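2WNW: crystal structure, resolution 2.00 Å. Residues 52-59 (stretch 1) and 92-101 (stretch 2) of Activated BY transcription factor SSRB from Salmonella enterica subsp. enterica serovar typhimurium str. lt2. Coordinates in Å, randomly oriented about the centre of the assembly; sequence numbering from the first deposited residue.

Stretch 1 52-59: FTEGAGVV
Stretch 2 92-101: SCDFSLGNYA

The first turn of a helix leaves backbone NH groups without acceptors inside the helix, and a neighbouring loop can supply them. Here the helix begins at Glu 54 and runs on beyond Val 59, with phi/psi near -60/-45. Thr 53 (-129/165, chi1 p) is its N-cap, its OG1 accepting from Ala 56 N at 3.1 Å. Stretch 2, an irregular loop, supplies one further acceptor and, in return, a donor.

Ser 92 (chi1 p) takes a hydrogen bond on OG from Tyr 100 N (2.9 Å), while its own N reaches Tyr 100 O at 3.2 Å. Cys 93 is extended (-127/-179, chi1 p) and sets SG 4.0 Å from Thr 53 CG2. The Asp 94 side chain (-63/-31, chi1 p) is out of reach of stretch 1. Phe 95 (-85/67, chi1 m) then presents its carbonyl to the helix start: Gly 55 N donates to Phe 95 O at 2.9 Å. An ideal CB on Gly 55 would lie 3.2 Å from that same oxygen, so the glycine gives the carbonyl room. The Phe 95 CB points toward stretch 1, but the ring leads away.

Ser 96 (-144/165, chi1 m) marks the register, its CA 4.9 Å from that of Gly 55. Its OG donates to Cys 93 O (2.9 Å) and accepts from a water, 2.6 Å from OG, whose oxygen accepts from Glu 54 N at 3.1 Å. Leu 97 (-71/-17, chi1 m, chi2 t) donates through N to Glu 54 OE2 at 2.8 Å, the carboxylate answering a loop amide; its CD1 meets Val 58 CG2 (chi1 t) at 4.0 Å. Glu 54 reaches out with chi1 and chi2 t and chi3 -87°. After extended Gly 98 and Asn 99, whose CA-to-CB bond points away from stretch 1, Tyr 100 (-160/143, chi1 p) returns, placing CE2 3.6 Å from Glu 54 OE2.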

# COMPACT_ATOMS: atom_id res chain seq x y z
N PHE A 52 -28.61 -5.79 -9.23
CA PHE A 52 -29.93 -5.88 -9.84
C PHE A 52 -30.76 -4.79 -9.17
O PHE A 52 -30.91 -4.80 -7.94
CB PHE A 52 -30.59 -7.23 -9.53
CG PHE A 52 -29.83 -8.43 -10.01
CD1 PHE A 52 -29.27 -9.33 -9.11
CD2 PHE A 52 -29.71 -8.70 -11.37
CE1 PHE A 52 -28.60 -10.47 -9.54
CE2 PHE A 52 -29.05 -9.84 -11.82
CZ PHE A 52 -28.49 -10.73 -10.90
N THR A 53 -31.28 -3.86 -9.95
CA THR A 53 -32.13 -2.79 -9.41
C THR A 53 -33.39 -2.77 -10.26
O THR A 53 -33.41 -3.35 -11.34
CB THR A 53 -31.46 -1.41 -9.52
OG1 THR A 53 -31.12 -1.15 -10.89
CG2 THR A 53 -30.20 -1.35 -8.66
N GLU A 54 -34.44 -2.11 -9.78
CA GLU A 54 -35.66 -2.03 -10.57
C GLU A 54 -35.32 -1.38 -11.91
O GLU A 54 -35.85 -1.77 -12.95
CB GLU A 54 -36.73 -1.20 -9.85
CG GLU A 54 -37.87 -0.77 -10.77
CD GLU A 54 -39.12 -0.35 -10.03
OE1 GLU A 54 -39.95 -1.24 -9.72
OE2 GLU A 54 -39.28 0.85 -9.76
N GLY A 55 -34.42 -0.40 -11.88
CA GLY A 55 -34.02 0.26 -13.11
C GLY A 55 -33.42 -0.72 -14.10
O GLY A 55 -33.82 -0.77 -15.27
N ALA A 56 -32.45 -1.51 -13.64
CA ALA A 56 -31.82 -2.50 -14.50
C ALA A 56 -32.85 -3.52 -14.98
O ALA A 56 -32.82 -3.95 -16.13
CB ALA A 56 -30.69 -3.21 -13.75
N GLY A 57 -33.77 -3.89 -14.09
CA GLY A 57 -34.80 -4.86 -14.43
C GLY A 57 -35.74 -4.36 -15.51
O GLY A 57 -36.08 -5.10 -16.44
N VAL A 58 -36.18 -3.11 -15.39
CA VAL A 58 -37.09 -2.52 -16.37
C VAL A 58 -36.40 -2.43 -17.73
O VAL A 58 -37.02 -2.66 -18.77
CB VAL A 58 -37.56 -1.12 -15.90
CG1 VAL A 58 -38.20 -0.36 -17.05
CG2 VAL A 58 -38.55 -1.27 -14.75
N VAL A 59 -35.12 -2.09 -17.72
CA VAL A 59 -34.36 -1.99 -18.96
C VAL A 59 -34.22 -3.39 -19.56
O VAL A 59 -34.37 -3.58 -20.77
CB VAL A 59 -32.96 -1.39 -18.71
CG1 VAL A 59 -32.12 -1.43 -19.99
CG2 VAL A 59 -33.11 0.05 -18.23
N SER A 92 -37.51 0.14 -2.71
CA SER A 92 -36.87 1.04 -3.66
C SER A 92 -35.54 1.73 -3.30
O SER A 92 -35.25 2.00 -2.14
CB SER A 92 -37.87 2.12 -4.08
OG SER A 92 -38.30 2.87 -2.96
N CYS A 93 -34.75 1.99 -4.34
CA CYS A 93 -33.49 2.72 -4.22
C CYS A 93 -33.66 3.82 -5.27
O CYS A 93 -34.72 3.89 -5.90
CB CYS A 93 -32.28 1.82 -4.52
SG CYS A 93 -32.10 1.22 -6.22
N ASP A 94 -32.67 4.68 -5.46
CA ASP A 94 -32.83 5.75 -6.45
C ASP A 94 -33.02 5.22 -7.86
O ASP A 94 -33.72 5.83 -8.68
CB ASP A 94 -31.66 6.75 -6.38
CG ASP A 94 -30.31 6.08 -6.55
OD1 ASP A 94 -30.09 5.02 -5.94
OD2 ASP A 94 -29.46 6.64 -7.28
N PHE A 95 -32.41 4.08 -8.16
CA PHE A 95 -32.57 3.50 -9.48
C PHE A 95 -33.84 2.66 -9.55
O PHE A 95 -33.81 1.43 -9.67
CB PHE A 95 -31.33 2.68 -9.87
CG PHE A 95 -30.22 3.52 -10.42
CD1 PHE A 95 -29.25 4.06 -9.58
CD2 PHE A 95 -30.19 3.84 -11.77
CE1 PHE A 95 -28.26 4.92 -10.08
CE2 PHE A 95 -29.22 4.69 -12.29
CZ PHE A 95 -28.25 5.23 -11.44
N SER A 96 -34.96 3.36 -9.45
CA SER A 96 -36.29 2.77 -9.51
C SER A 96 -37.17 3.76 -10.24
O SER A 96 -36.79 4.92 -10.41
CB SER A 96 -36.85 2.55 -8.10
OG SER A 96 -36.00 1.71 -7.33
N LEU A 97 -38.34 3.31 -10.69
CA LEU A 97 -39.26 4.19 -11.40
C LEU A 97 -39.84 5.19 -10.40
O LEU A 97 -40.38 6.23 -10.78
CB LEU A 97 -40.38 3.37 -12.04
CG LEU A 97 -39.93 2.34 -13.09
CD1 LEU A 97 -41.13 1.57 -13.60
CD2 LEU A 97 -39.22 3.05 -14.24
N GLY A 98 -39.70 4.86 -9.12
CA GLY A 98 -40.20 5.72 -8.05
C GLY A 98 -40.12 4.97 -6.74
O GLY A 98 -39.69 3.81 -6.72
N ASN A 99 -40.51 5.61 -5.64
CA ASN A 99 -40.47 4.96 -4.33
C ASN A 99 -41.51 3.84 -4.26
O ASN A 99 -42.58 3.94 -4.85
CB ASN A 99 -40.79 5.96 -3.21
CG ASN A 99 -39.77 7.07 -3.09
OD1 ASN A 99 -38.63 6.84 -2.68
ND2 ASN A 99 -40.17 8.28 -3.45
N TYR A 100 -41.18 2.77 -3.54
CA TYR A 100 -42.11 1.66 -3.35
C TYR A 100 -41.69 0.85 -2.13
O TYR A 100 -40.50 0.70 -1.85
CB TYR A 100 -42.21 0.77 -4.60
CG TYR A 100 -40.97 -0.03 -4.97
CD1 TYR A 100 -40.64 -1.21 -4.31
CD2 TYR A 100 -40.13 0.40 -6.00
CE1 TYR A 100 -39.50 -1.94 -4.66
CE2 TYR A 100 -39.00 -0.32 -6.36
CZ TYR A 100 -38.68 -1.49 -5.68
OH TYR A 100 -37.54 -2.18 -6.02
N ALA A 101 -42.68 0.37 -1.39
CA ALA A 101 -42.44 -0.42 -0.18
C ALA A 101 -43.35 -1.64 -0.22
O ALA A 101 -44.32 -1.67 -0.96
CB ALA A 101 -42.71 0.41 1.06
O HOH W 1 -34.87 -0.66 -7.08